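Local atomic coordinates of pentafunctional AROM polypeptide (Schizosaccharomyces pombe, PDB entry 5SWV), a protein that catalyses five consecutive steps of the shikimate pathway, among them the dehydroquinate dehydratase and shikimate dehydrogenase reactions. Residues T79-S84 / F111-L116; D92-A97 / G117-T122; K253-G258 / T282-E287; P267-T272 / Q507-F512. All coordinates share one frame; numbering follows the deposited sequence.

Overall arrangement
The four contacts fall into two groups on opposite sides of the chain's centre. Contacts 1 and 2 belong to the type I dehydroquinase barrel. Their centres are about 10 Å apart and they touch where Thr82 packs on Trp118. Contacts 3 and 4 belong to the shikimate dehydrogenase part. Their centres are about 11 Å apart, and Tyr283 of contact 3 meets Pro267 and His270 of contact 4. The centres of contacts 1 and 4 are about 37 Å apart and their nearest atoms about 21 Å. Contact 1 lies at the C-terminal ends of barrel strands, where enzymes of this fold carry their active sites. Contact 4 joins the C-terminal region to the substrate-binding domain.

Contact 1 (T79-S84 / F111-L116); sequences TIRTIS and FVDVEL
Thr79 and Asp113 lie next to each other on neighbouring parallel strands, with CA atoms 4.9 Å apart. The backbones then separate, and the CA atoms of Arg81 and Glu115 are 7.5 Å apart. Segment 79-84 has become a loop by then, while 111-115 continues as strand. A water bridges the gap: it donates to Ile80 O and Asp113 O and accepts from Glu115 N.

Arg81 carries the contact. Its CG is anti to the backbone N (chi1 -178°), and the chain bends at chi2 and chi3. Thr79 CG2 lies over one face of the guanidinium, toward the rim. NH1 and NH2 grip Asp113 end-on, NH2 to OD2 at 2.9 Å and NH1 to OD1 at 3.1 Å. They reach these oxygens from above the carboxylate plane, which is turned 65° from the guanidinium. NH1 also bonds Glu115 OE2 at 3.1 Å, on the anti lone pair. The Glu115 carboxylate and the guanidinium are nearly coplanar. Thr82 N meets the same OE2 at 2.8 Å from the syn side. Thr82 OG1 lies close to Glu115 OE1, with Asn91 OD1 as a second possible acceptor. Ser138 bonds Asp113 OD1 and Glu40 bonds Thr79 OG1.

This buried salt-bridge network lies at the C-terminal ends of adjacent strands of the dehydroquinase (beta/alpha) barrel, consistent with a place near the active site. Bonds in its own plane fix the guanidinium's rotation.

Contact 2 (D92-A97 / G117-T122); sequences DKEEEA and GWSSET
Glu94 reaches across to Ser119 and Thr122 and places its carboxylate at the start of helix 120-128. Its CG is anti to the backbone N (chi1 177°), and the chain stays extended beyond it. OE1 accepts from two hydroxyls, Ser119 OG at 2.6 Å and Thr122 OG1 at 2.6 Å. Both come from the same face of the carboxylate. Ser119 OG is on the syn side and tilted out of the plane, while Thr122 OG1 stands higher above it. OE2 takes the backbone Ser119 N at 2.9 Å, in a nearly straight bond of 172°.

Ser119 is the N-cap residue of its helix. Its OG sits between the backbone N and the carbonyl carbon (chi1 67°). There it accepts from Thr122 N and donates to Glu94. The acid of one helix thus backs up the cap of the next. A water adds a further link, donating to Glu95 OE2 and to Thr122 OG1.

Trp118 provides the apolar half. The Glu94 chain runs antiparallel to the indole, its carboxylate plane almost perpendicular to the ring, with Trp118 CE3 3.5 Å from Glu94 CG. CZ3 lies near Glu94 CA. Farther along the ring, CZ2 is 3.5 Å from Ala97 CB.

The contact joins the first turns of helices 94-106 and 120-128, successive helices of the (beta/alpha) barrel that precede and follow strand 111-115. Trp118 also touches Met101 of helix 94-106, and Ala97 packs on Phe89 of the preceding loop.

Contact 3 (K253-G258 / T282-E287); sequences KFFLFG and TYEAFE
Phe254 and Tyr283 pair, CA atoms 4.4 Å apart, on two parallel strands, 253-257 and 282-285, whose axes are 22° apart. Four backbone bonds hold the register. Phe254 N donates to Thr282 O at 2.8 Å and Leu256 N to Glu284 O at 3.0 Å. In return, Glu284 N and Phe286 N donate to Phe254 O and Leu256 O.

The tight side is that of Phe254, Leu256 and Tyr283. Tyr283 CG is anti to the backbone N (chi1 -170°), and its ring leans over the neighbouring strand. Phe255 C lies over one ring face, offset toward the rim. Tyr283 CD2 is 3.6 Å from Phe254 CB, and CE1 is 3.9 Å from Leu256 CB. The hydroxyl bonds Asn307 of strand 303-308.

On the other face, Phe255 is buried against Phe303 and Ala306, while Lys253, Thr282 and Glu284 form a looser, more exposed border. Lys253 CG is 4.0 Å from Thr282 OG1. Glu284 runs alongside Phe255, its OE2 3.4 Å from Phe255 CE1. Lys253 NZ turns to a salt bridge with Asp302. Beyond the paired residues, a water links Gly258 N to Phe286 O.

The strands are the two ends of a beta-alpha-beta unit whose crossover helix is 266-277. Strand 282-285 is outermost in the mixed sheet, and 303-308 flanks 253-257 on its other side. Helix 295-298 covers Phe255, Phe257 and Phe286.

Contact 4 (P267-T272 / Q507-F512); sequences PILHST and QGLASF
His270, Leu269 and Gly508 have the most surface buried where helix 266-277 meets helix 500-516. The two short helical segments cross at -46°, with axes 10.2 Å apart at their closest.

His270 contributes most. Its CG is anti to the carbonyl carbon (chi1 -66°), and the imidazole extends toward the other helix. CE1 is 3.3 Å from Gly508 O. That oxygen is already the acceptor of Phe512 N within its own helix. ND1 lies 4.0 Å from Phe512 CB and meets the edge of the Phe512 ring. The two side chains pass one another, pointing opposite ways. The imidazole also stacks with the ring of Tyr283, so it is held between the sheet and helix 500-516.

Leu269 packs beside it. One branch, CD2, rests on the bare CA of Gly508 at 4.0 Å. The other branch, CD1, meets Leu509 CD2 at 3.9 Å. Val525 and Val529 of helix 522-530 touch the same leucine.

Gly508 is the point where Leu269 and His270 both contact the second helix. With no side chain there, its CA and carbonyl form the surface they meet. Farther along, Ser511 OG bonds Thr335 OG1 of strand 335-340.

No hydrogen bond joins the two segments. The contact is mainly van der Waals packing of buried groups. It fits the two-domain fold of shikimate dehydrogenases, in which helices from the end of the chain return to pack on the substrate-binding domain of the dehydrogenase.

Contact 1 (T79-S84 / F111-L116)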
loop_
_atom_site.group_PDB
_atom_site.type_symbol
_atom_site.label_atom_id
_atom_site.label_comp_id
_atom_site.label_asym_id
_atom_site.label_seq_id
_atom_site.Cartn_x
_atom_site.Cartn_y
_atom_site.Cartn_z
ATOM N N THR A 79 -0.285 19.686 -3.585
ATOM C CA THR A 79 0.480 20.750 -2.956
ATOM C C THR A 79 1.008 21.731 -3.961
ATOM O O THR A 79 1.834 21.388 -4.804
ATOM C CB THR A 79 1.629 20.183 -2.119
ATOM O OG1 THR A 79 1.073 19.423 -1.057
ATOM C CG2 THR A 79 2.456 21.285 -1.476
ATOM N N ILE A 80 0.498 22.953 -3.862
ATOM C CA ILE A 80 1.067 24.104 -4.544
ATOM C C ILE A 80 1.877 24.880 -3.531
ATOM O O ILE A 80 1.311 25.542 -2.658
ATOM C CB ILE A 80 -0.006 25.057 -5.082
ATOM C CG1 ILE A 80 -0.889 24.365 -6.107
ATOM C CG2 ILE A 80 0.657 26.290 -5.703
ATOM C CD1 ILE A 80 -2.086 25.218 -6.489
ATOM N N ARG A 81 3.194 24.784 -3.679
ATOM C CA ARG A 81 4.181 25.417 -2.804
ATOM C C ARG A 81 4.772 26.603 -3.551
ATOM O O ARG A 81 5.259 26.461 -4.677
ATOM C CB ARG A 81 5.273 24.410 -2.478
ATOM C CG ARG A 81 6.353 24.909 -1.532
ATOM C CD ARG A 81 5.872 25.111 -0.109
ATOM N NE ARG A 81 5.312 23.890 0.473
ATOM C CZ ARG A 81 4.056 23.717 0.896
ATOM N NH1 ARG A 81 3.155 24.695 0.858
ATOM N NH2 ARG A 81 3.704 22.536 1.403
ATOM N N THR A 82 4.719 27.767 -2.914
ATOM C CA THR A 82 5.116 29.043 -3.518
ATOM C C THR A 82 6.581 29.351 -3.281
ATOM O O THR A 82 7.247 28.697 -2.475
ATOM C CB THR A 82 4.310 30.221 -2.938
ATOM O OG1 THR A 82 4.595 30.378 -1.544
ATOM C CG2 THR A 82 2.836 30.003 -3.101
ATOM N N ILE A 83 7.065 30.390 -3.948
ATOM C CA ILE A 83 8.476 30.737 -3.913
ATOM C C ILE A 83 8.988 31.115 -2.536
ATOM O O ILE A 83 10.058 30.686 -2.145
ATOM C CB ILE A 83 8.806 31.798 -4.988
ATOM C CG1 ILE A 83 8.688 31.143 -6.370
ATOM C CG2 ILE A 83 10.212 32.378 -4.811
ATOM C CD1 ILE A 83 8.393 32.102 -7.484
ATOM N N SER A 84 8.221 31.862 -1.768
ATOM C CA SER A 84 8.726 32.334 -0.491
ATOM C C SER A 84 8.531 31.300 0.583
ATOM O O SER A 84 9.033 31.479 1.695
ATOM C CB SER A 84 8.064 33.639 -0.086
ATOM O OG SER A 84 6.679 33.459 0.022
ATOM N N PHE A 111 -6.083 15.039 0.341
ATOM C CA PHE A 111 -5.654 16.259 1.028
ATOM C C PHE A 111 -5.292 17.368 0.040
ATOM O O PHE A 111 -4.916 17.104 -1.097
ATOM C CB PHE A 111 -4.397 16.005 1.865
ATOM C CG PHE A 111 -4.502 14.864 2.823
ATOM C CD1 PHE A 111 -4.168 13.578 2.429
ATOM C CD2 PHE A 111 -4.868 15.081 4.138
ATOM C CE1 PHE A 111 -4.227 12.520 3.322
ATOM C CE2 PHE A 111 -4.934 14.030 5.040
ATOM C CZ PHE A 111 -4.615 12.746 4.634
ATOM N N VAL A 112 -5.377 18.608 0.509
ATOM C CA VAL A 112 -4.835 19.770 -0.197
ATOM C C VAL A 112 -4.010 20.574 0.807
ATOM O O VAL A 112 -4.465 20.840 1.920
ATOM C CB VAL A 112 -5.959 20.660 -0.788
ATOM C CG1 VAL A 112 -5.413 21.981 -1.320
ATOM C CG2 VAL A 112 -6.690 19.929 -1.907
ATOM N N ASP A 113 -2.795 20.947 0.409
ATOM C CA ASP A 113 -1.968 21.845 1.195
ATOM C C ASP A 113 -2.357 23.263 0.858
ATOM O O ASP A 113 -2.252 23.688 -0.314
ATOM C CB ASP A 113 -0.479 21.635 0.894
ATOM C CG ASP A 113 0.437 22.350 1.902
ATOM O OD1 ASP A 113 0.446 23.609 1.946
ATOM O OD2 ASP A 113 1.179 21.654 2.633
ATOM N N VAL A 114 -2.794 23.991 1.878
ATOM C CA VAL A 114 -3.183 25.370 1.722
ATOM C C VAL A 114 -2.246 26.223 2.563
ATOM O O VAL A 114 -2.288 26.175 3.780
ATOM C CB VAL A 114 -4.639 25.570 2.163
ATOM C CG1 VAL A 114 -5.063 27.026 2.027
ATOM C CG2 VAL A 114 -5.558 24.669 1.356
ATOM N N GLU A 115 -1.399 27.004 1.901
ATOM C CA GLU A 115 -0.455 27.889 2.583
ATOM C C GLU A 115 -1.145 29.007 3.333
ATOM O O GLU A 115 -2.075 29.656 2.822
ATOM C CB GLU A 115 0.515 28.524 1.595
ATOM C CG GLU A 115 1.477 27.531 0.971
ATOM C CD GLU A 115 2.495 28.201 0.072
ATOM O OE1 GLU A 115 2.437 29.441 -0.082
ATOM O OE2 GLU A 115 3.363 27.499 -0.488
ATOM N N LEU A 116 -0.639 29.272 4.530
ATOM C CA LEU A 116 -1.187 30.321 5.377
ATOM C C LEU A 116 -0.742 31.735 4.912
ATOM O O LEU A 116 -1.033 32.732 5.571
ATOM C CB LEU A 116 -0.813 30.034 6.845
ATOM C CG LEU A 116 -1.490 28.770 7.414
ATOM C CD1 LEU A 116 -0.681 28.047 8.479
ATOM C CD2 LEU A 116 -2.857 29.104 7.972
HETATM O O HOH W 1 -1.143 26.161 -1.203
#

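Contact 2 (D92-A97 / G117-T122)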
loop_
_atom_site.group_PDB
_atom_site.type_symbol
_atom_site.label_atom_id
_atom_site.label_comp_id
_atom_site.label_asym_id
_atom_site.label_seq_id
_atom_site.Cartn_x
_atom_site.Cartn_y
_atom_site.Cartn_z
ATOM N N ASP A 92 2.302 35.991 -6.257
ATOM C CA ASP A 92 1.328 37.012 -6.645
ATOM C C ASP A 92 0.067 36.415 -7.270
ATOM O O ASP A 92 -0.924 37.111 -7.362
ATOM C CB ASP A 92 1.926 38.166 -7.495
ATOM C CG ASP A 92 2.790 37.687 -8.673
ATOM O OD1 ASP A 92 2.457 36.678 -9.322
ATOM O OD2 ASP A 92 3.827 38.332 -8.964
ATOM N N LYS A 93 0.096 35.128 -7.632
ATOM C CA LYS A 93 -0.951 34.497 -8.431
ATOM C C LYS A 93 -1.910 33.633 -7.610
ATOM O O LYS A 93 -2.083 32.441 -7.857
ATOM C CB LYS A 93 -0.293 33.701 -9.546
ATOM C CG LYS A 93 0.130 34.608 -10.676
ATOM C CD LYS A 93 0.908 33.860 -11.746
ATOM C CE LYS A 93 0.522 34.326 -13.150
ATOM N NZ LYS A 93 0.512 35.815 -13.314
ATOM N N GLU A 94 -2.549 34.272 -6.638
ATOM C CA GLU A 94 -3.434 33.595 -5.705
ATOM C C GLU A 94 -4.687 33.073 -6.372
ATOM O O GLU A 94 -5.131 31.963 -6.062
ATOM C CB GLU A 94 -3.820 34.536 -4.570
ATOM C CG GLU A 94 -4.796 33.945 -3.570
ATOM C CD GLU A 94 -5.057 34.880 -2.418
ATOM O OE1 GLU A 94 -6.180 35.395 -2.314
ATOM O OE2 GLU A 94 -4.139 35.111 -1.619
ATOM N N GLU A 95 -5.272 33.863 -7.267
ATOM C CA GLU A 95 -6.507 33.447 -7.928
ATOM C C GLU A 95 -6.290 32.143 -8.709
ATOM O O GLU A 95 -7.145 31.253 -8.700
ATOM C CB GLU A 95 -7.072 34.568 -8.814
ATOM C CG GLU A 95 -7.515 35.814 -8.043
ATOM C CD GLU A 95 -8.415 35.516 -6.829
ATOM O OE1 GLU A 95 -9.521 34.947 -7.010
ATOM O OE2 GLU A 95 -8.021 35.847 -5.679
ATOM N N GLU A 96 -5.120 32.013 -9.325
ATOM C CA GLU A 96 -4.805 30.836 -10.123
ATOM C C GLU A 96 -4.557 29.599 -9.236
ATOM O O GLU A 96 -4.932 28.473 -9.585
ATOM C CB GLU A 96 -3.613 31.114 -11.045
ATOM C CG GLU A 96 -3.893 32.086 -12.193
ATOM C CD GLU A 96 -3.902 33.587 -11.834
ATOM O OE1 GLU A 96 -3.309 34.042 -10.811
ATOM O OE2 GLU A 96 -4.519 34.344 -12.624
ATOM N N ALA A 97 -3.947 29.822 -8.081
ATOM C CA ALA A 97 -3.791 28.774 -7.082
ATOM C C ALA A 97 -5.136 28.309 -6.549
ATOM O O ALA A 97 -5.400 27.109 -6.467
ATOM C CB ALA A 97 -2.935 29.275 -5.941
ATOM N N GLY A 117 -0.020 31.811 3.792
ATOM C CA GLY A 117 0.255 33.081 3.125
ATOM C C GLY A 117 -0.835 33.552 2.199
ATOM O O GLY A 117 -0.799 34.696 1.791
ATOM N N TRP A 118 -1.781 32.676 1.841
ATOM C CA TRP A 118 -2.927 33.073 1.015
ATOM C C TRP A 118 -3.932 33.886 1.847
ATOM O O TRP A 118 -4.027 33.708 3.065
ATOM C CB TRP A 118 -3.660 31.862 0.435
ATOM C CG TRP A 118 -2.863 30.936 -0.433
ATOM C CD1 TRP A 118 -2.732 29.587 -0.266
ATOM C CD2 TRP A 118 -2.134 31.265 -1.621
ATOM N NE1 TRP A 118 -1.956 29.057 -1.271
ATOM C CE2 TRP A 118 -1.571 30.071 -2.111
ATOM C CE3 TRP A 118 -1.894 32.449 -2.310
ATOM C CZ2 TRP A 118 -0.779 30.030 -3.260
ATOM C CZ3 TRP A 118 -1.101 32.408 -3.460
ATOM C CH2 TRP A 118 -0.556 31.205 -3.918
ATOM N N SER A 119 -4.692 34.759 1.195
ATOM C CA SER A 119 -5.669 35.584 1.894
ATOM C C SER A 119 -6.674 34.723 2.654
ATOM O O SER A 119 -6.957 33.585 2.281
ATOM C CB SER A 119 -6.424 36.500 0.914
ATOM O OG SER A 119 -7.241 35.756 0.030
ATOM N N SER A 120 -7.201 35.288 3.728
ATOM C CA SER A 120 -8.188 34.610 4.538
ATOM C C SER A 120 -9.471 34.427 3.740
ATOM O O SER A 120 -10.209 33.468 3.960
ATOM C CB SER A 120 -8.450 35.397 5.820
ATOM O OG SER A 120 -8.806 36.739 5.527
ATOM N N GLU A 121 -9.728 35.337 2.805
ATOM C CA GLU A 121 -10.827 35.177 1.868
ATOM C C GLU A 121 -10.665 33.888 1.073
ATOM O O GLU A 121 -11.603 33.092 0.988
ATOM C CB GLU A 121 -10.953 36.386 0.911
ATOM C CG GLU A 121 -12.274 36.403 0.116
ATOM C CD GLU A 121 -12.326 37.439 -0.995
ATOM O OE1 GLU A 121 -13.243 37.355 -1.841
ATOM O OE2 GLU A 121 -11.449 38.326 -1.037
ATOM N N THR A 122 -9.480 33.685 0.503
ATOM C CA THR A 122 -9.218 32.509 -0.326
ATOM C C THR A 122 -9.251 31.242 0.511
ATOM O O THR A 122 -9.831 30.248 0.091
ATOM C CB THR A 122 -7.890 32.642 -1.095
ATOM O OG1 THR A 122 -8.068 33.579 -2.160
ATOM C CG2 THR A 122 -7.437 31.314 -1.689
HETATM O O HOH W 2 -9.574 35.392 -3.224
#

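Contact 3 (K253-G258 / T282-E287)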
loop_
_atom_site.group_PDB
_atom_site.type_symbol
_atom_site.label_atom_id
_atom_site.label_comp_id
_atom_site.label_asym_id
_atom_site.label_seq_id
_atom_site.Cartn_x
_atom_site.Cartn_y
_atom_site.Cartn_z
ATOM N N LYS A 253 12.575 -9.864 16.193
ATOM C CA LYS A 253 12.767 -11.191 15.643
ATOM C C LYS A 253 11.466 -11.690 15.016
ATOM O O LYS A 253 10.430 -11.723 15.670
ATOM C CB LYS A 253 13.211 -12.151 16.732
ATOM C CG LYS A 253 14.505 -11.757 17.405
ATOM C CD LYS A 253 15.402 -12.961 17.633
ATOM C CE LYS A 253 16.653 -12.603 18.422
ATOM N NZ LYS A 253 16.348 -12.587 19.884
ATOM N N PHE A 254 11.543 -12.059 13.740
ATOM C CA PHE A 254 10.436 -12.649 12.990
ATOM C C PHE A 254 10.734 -14.114 12.684
ATOM O O PHE A 254 11.888 -14.526 12.636
ATOM C CB PHE A 254 10.183 -11.865 11.699
ATOM C CG PHE A 254 9.628 -10.486 11.939
ATOM C CD1 PHE A 254 10.477 -9.405 12.151
ATOM C CD2 PHE A 254 8.257 -10.265 11.983
ATOM C CE1 PHE A 254 9.961 -8.136 12.409
ATOM C CE2 PHE A 254 7.739 -8.996 12.215
ATOM C CZ PHE A 254 8.587 -7.934 12.433
ATOM N N PHE A 255 9.675 -14.893 12.491
ATOM C CA PHE A 255 9.789 -16.339 12.397
ATOM C C PHE A 255 8.838 -16.955 11.367
ATOM O O PHE A 255 7.932 -16.306 10.883
ATOM C CB PHE A 255 9.543 -16.958 13.781
ATOM C CG PHE A 255 10.558 -16.565 14.812
ATOM C CD1 PHE A 255 11.743 -17.277 14.945
ATOM C CD2 PHE A 255 10.343 -15.480 15.644
ATOM C CE1 PHE A 255 12.698 -16.909 15.892
ATOM C CE2 PHE A 255 11.291 -15.105 16.596
ATOM C CZ PHE A 255 12.465 -15.824 16.723
ATOM N N LEU A 256 9.104 -18.208 11.021
ATOM C CA LEU A 256 8.203 -19.038 10.233
ATOM C C LEU A 256 7.965 -20.321 11.023
ATOM O O LEU A 256 8.917 -20.992 11.388
ATOM C CB LEU A 256 8.819 -19.379 8.879
ATOM C CG LEU A 256 8.013 -20.313 7.954
ATOM C CD1 LEU A 256 6.642 -19.729 7.617
ATOM C CD2 LEU A 256 8.781 -20.630 6.674
ATOM N N PHE A 257 6.705 -20.644 11.305
ATOM C CA PHE A 257 6.354 -21.886 11.959
ATOM C C PHE A 257 5.778 -22.845 10.933
ATOM O O PHE A 257 5.077 -22.423 10.008
ATOM C CB PHE A 257 5.311 -21.637 13.024
ATOM C CG PHE A 257 5.693 -20.603 14.048
ATOM C CD1 PHE A 257 6.976 -20.551 14.588
ATOM C CD2 PHE A 257 4.737 -19.703 14.523
ATOM C CE1 PHE A 257 7.294 -19.609 15.557
ATOM C CE2 PHE A 257 5.050 -18.769 15.495
ATOM C CZ PHE A 257 6.329 -18.714 16.007
ATOM N N GLY A 258 6.039 -24.136 11.127
ATOM C CA GLY A 258 5.547 -25.190 10.232
ATOM C C GLY A 258 6.526 -26.344 10.159
ATOM O O GLY A 258 7.535 -26.354 10.874
ATOM N N THR A 282 15.475 -9.516 12.017
ATOM C CA THR A 282 15.862 -10.827 11.484
ATOM C C THR A 282 14.621 -11.674 11.247
ATOM O O THR A 282 13.606 -11.457 11.905
ATOM C CB THR A 282 16.790 -11.574 12.447
ATOM O OG1 THR A 282 16.187 -11.636 13.744
ATOM C CG2 THR A 282 18.120 -10.865 12.546
ATOM N N TYR A 283 14.702 -12.633 10.317
ATOM C CA TYR A 283 13.625 -13.618 10.064
ATOM C C TYR A 283 14.216 -15.021 9.970
ATOM O O TYR A 283 15.148 -15.249 9.211
ATOM C CB TYR A 283 12.889 -13.271 8.767
ATOM C CG TYR A 283 11.578 -14.020 8.439
ATOM C CD1 TYR A 283 11.567 -15.365 8.072
ATOM C CD2 TYR A 283 10.360 -13.342 8.421
ATOM C CE1 TYR A 283 10.382 -16.012 7.739
ATOM C CE2 TYR A 283 9.171 -13.981 8.082
ATOM C CZ TYR A 283 9.185 -15.308 7.742
ATOM O OH TYR A 283 8.006 -15.912 7.407
ATOM N N GLU A 284 13.652 -15.956 10.732
ATOM C CA GLU A 284 14.192 -17.318 10.862
ATOM C C GLU A 284 13.123 -18.397 10.753
ATOM O O GLU A 284 12.088 -18.336 11.418
ATOM C CB GLU A 284 14.855 -17.502 12.234
ATOM C CG GLU A 284 16.138 -16.723 12.429
ATOM C CD GLU A 284 16.398 -16.351 13.883
ATOM O OE1 GLU A 284 17.476 -16.743 14.375
ATOM O OE2 GLU A 284 15.545 -15.658 14.520
ATOM N N ALA A 285 13.402 -19.423 9.966
ATOM C CA ALA A 285 12.687 -20.685 10.108
ATOM C C ALA A 285 12.823 -21.220 11.547
ATOM O O ALA A 285 13.909 -21.199 12.118
ATOM C CB ALA A 285 13.215 -21.701 9.106
ATOM N N PHE A 286 11.710 -21.644 12.135
ATOM C CA PHE A 286 11.696 -22.254 13.462
ATOM C C PHE A 286 10.777 -23.478 13.422
ATOM O O PHE A 286 9.619 -23.437 13.854
ATOM C CB PHE A 286 11.262 -21.246 14.529
ATOM C CG PHE A 286 11.512 -21.715 15.930
ATOM C CD1 PHE A 286 12.777 -21.579 16.510
ATOM C CD2 PHE A 286 10.501 -22.303 16.677
ATOM C CE1 PHE A 286 13.025 -22.025 17.807
ATOM C CE2 PHE A 286 10.739 -22.742 17.972
ATOM C CZ PHE A 286 11.999 -22.610 18.536
ATOM N N GLU A 287 11.326 -24.568 12.888
ATOM C CA GLU A 287 10.593 -25.807 12.687
ATOM C C GLU A 287 10.293 -26.481 14.020
ATOM O O GLU A 287 11.176 -26.577 14.855
ATOM C CB GLU A 287 11.406 -26.748 11.801
ATOM C CG GLU A 287 10.570 -27.836 11.167
ATOM C CD GLU A 287 11.386 -28.758 10.294
ATOM O OE1 GLU A 287 11.664 -28.400 9.117
ATOM O OE2 GLU A 287 11.729 -29.849 10.797
HETATM O O HOH W 3 6.997 -24.530 13.957
#

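Contact 4 (P267-T272 / Q507-F512)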
loop_
_atom_site.group_PDB
_atom_site.type_symbol
_atom_site.label_atom_id
_atom_site.label_comp_id
_atom_site.label_asym_id
_atom_site.label_seq_id
_atom_site.Cartn_x
_atom_site.Cartn_y
_atom_site.Cartn_z
ATOM N N PRO A 267 12.599 -16.664 4.594
ATOM C CA PRO A 267 13.674 -15.880 5.222
ATOM C C PRO A 267 14.434 -14.954 4.267
ATOM O O PRO A 267 14.714 -13.824 4.648
ATOM C CB PRO A 267 14.585 -16.950 5.826
ATOM C CG PRO A 267 13.655 -18.086 6.102
ATOM C CD PRO A 267 12.716 -18.091 4.929
ATOM N N ILE A 268 14.695 -15.394 3.034
ATOM C CA ILE A 268 15.382 -14.543 2.049
ATOM C C ILE A 268 14.479 -13.374 1.692
ATOM O O ILE A 268 14.947 -12.237 1.561
ATOM C CB ILE A 268 15.798 -15.283 0.748
ATOM C CG1 ILE A 268 16.490 -16.627 1.066
ATOM C CG2 ILE A 268 16.749 -14.419 -0.083
ATOM C CD1 ILE A 268 17.082 -17.353 -0.129
ATOM N N LEU A 269 13.185 -13.657 1.553
ATOM C CA LEU A 269 12.207 -12.637 1.154
ATOM C C LEU A 269 12.157 -11.503 2.161
ATOM O O LEU A 269 12.339 -10.335 1.798
ATOM C CB LEU A 269 10.826 -13.265 0.888
ATOM C CG LEU A 269 9.465 -12.609 1.174
ATOM C CD1 LEU A 269 9.245 -11.172 0.744
ATOM C CD2 LEU A 269 8.393 -13.484 0.521
ATOM N N HIS A 270 11.965 -11.843 3.426
ATOM C CA HIS A 270 11.884 -10.821 4.469
ATOM C C HIS A 270 13.240 -10.171 4.803
ATOM O O HIS A 270 13.286 -8.970 5.049
ATOM C CB HIS A 270 11.199 -11.388 5.701
ATOM C CG HIS A 270 9.761 -11.726 5.474
ATOM N ND1 HIS A 270 8.739 -10.859 5.784
ATOM C CD2 HIS A 270 9.171 -12.830 4.961
ATOM C CE1 HIS A 270 7.580 -11.412 5.473
ATOM N NE2 HIS A 270 7.815 -12.608 4.972
ATOM N N SER A 271 14.322 -10.955 4.790
ATOM C CA SER A 271 15.705 -10.431 4.948
ATOM C C SER A 271 15.976 -9.333 3.951
ATOM O O SER A 271 16.467 -8.265 4.323
ATOM C CB SER A 271 16.768 -11.515 4.708
ATOM O OG SER A 271 16.810 -12.453 5.765
ATOM N N THR A 272 15.647 -9.618 2.689
ATOM C CA THR A 272 15.785 -8.652 1.607
ATOM C C THR A 272 14.944 -7.421 1.878
ATOM O O THR A 272 15.428 -6.320 1.715
ATOM C CB THR A 272 15.417 -9.259 0.246
ATOM O OG1 THR A 272 16.221 -10.417 0.026
ATOM C CG2 THR A 272 15.659 -8.287 -0.874
ATOM N N GLN A 507 2.241 -12.581 -0.919
ATOM C CA GLN A 507 1.710 -12.980 0.414
ATOM C C GLN A 507 2.620 -12.538 1.520
ATOM O O GLN A 507 2.164 -11.962 2.510
ATOM C CB GLN A 507 1.578 -14.492 0.576
ATOM C CG GLN A 507 0.446 -15.097 -0.214
ATOM C CD GLN A 507 0.531 -16.610 -0.267
ATOM O OE1 GLN A 507 1.300 -17.225 0.496
ATOM N NE2 GLN A 507 -0.262 -17.227 -1.175
ATOM N N GLY A 508 3.900 -12.867 1.349
ATOM C CA GLY A 508 4.955 -12.435 2.247
ATOM C C GLY A 508 5.028 -10.929 2.373
ATOM O O GLY A 508 5.169 -10.425 3.476
ATOM N N LEU A 509 4.914 -10.208 1.259
ATOM C CA LEU A 509 4.996 -8.741 1.286
ATOM C C LEU A 509 3.822 -8.111 2.038
ATOM O O LEU A 509 4.000 -7.170 2.798
ATOM C CB LEU A 509 5.126 -8.164 -0.131
ATOM C CG LEU A 509 6.453 -8.487 -0.839
ATOM C CD1 LEU A 509 6.396 -8.134 -2.321
ATOM C CD2 LEU A 509 7.617 -7.772 -0.188
ATOM N N ALA A 510 2.633 -8.654 1.845
ATOM C CA ALA A 510 1.470 -8.265 2.638
ATOM C C ALA A 510 1.680 -8.492 4.144
ATOM O O ALA A 510 1.306 -7.655 4.963
ATOM C CB ALA A 510 0.249 -9.037 2.164
ATOM N N SER A 511 2.277 -9.624 4.502
ATOM C CA SER A 511 2.569 -9.910 5.899
ATOM C C SER A 511 3.551 -8.886 6.438
ATOM O O SER A 511 3.360 -8.346 7.534
ATOM C CB SER A 511 3.125 -11.316 6.061
ATOM O OG SER A 511 2.171 -12.284 5.667
ATOM N N PHE A 512 4.575 -8.602 5.640
ATOM C CA PHE A 512 5.584 -7.588 5.967
ATOM C C PHE A 512 4.972 -6.204 6.205
ATOM O O PHE A 512 5.369 -5.504 7.151
ATOM C CB PHE A 512 6.654 -7.520 4.859
ATOM C CG PHE A 512 7.680 -6.441 5.065
ATOM C CD1 PHE A 512 8.818 -6.686 5.830
ATOM C CD2 PHE A 512 7.512 -5.176 4.495
ATOM C CE1 PHE A 512 9.774 -5.692 6.024
ATOM C CE2 PHE A 512 8.463 -4.174 4.688
ATOM C CZ PHE A 512 9.597 -4.436 5.451
#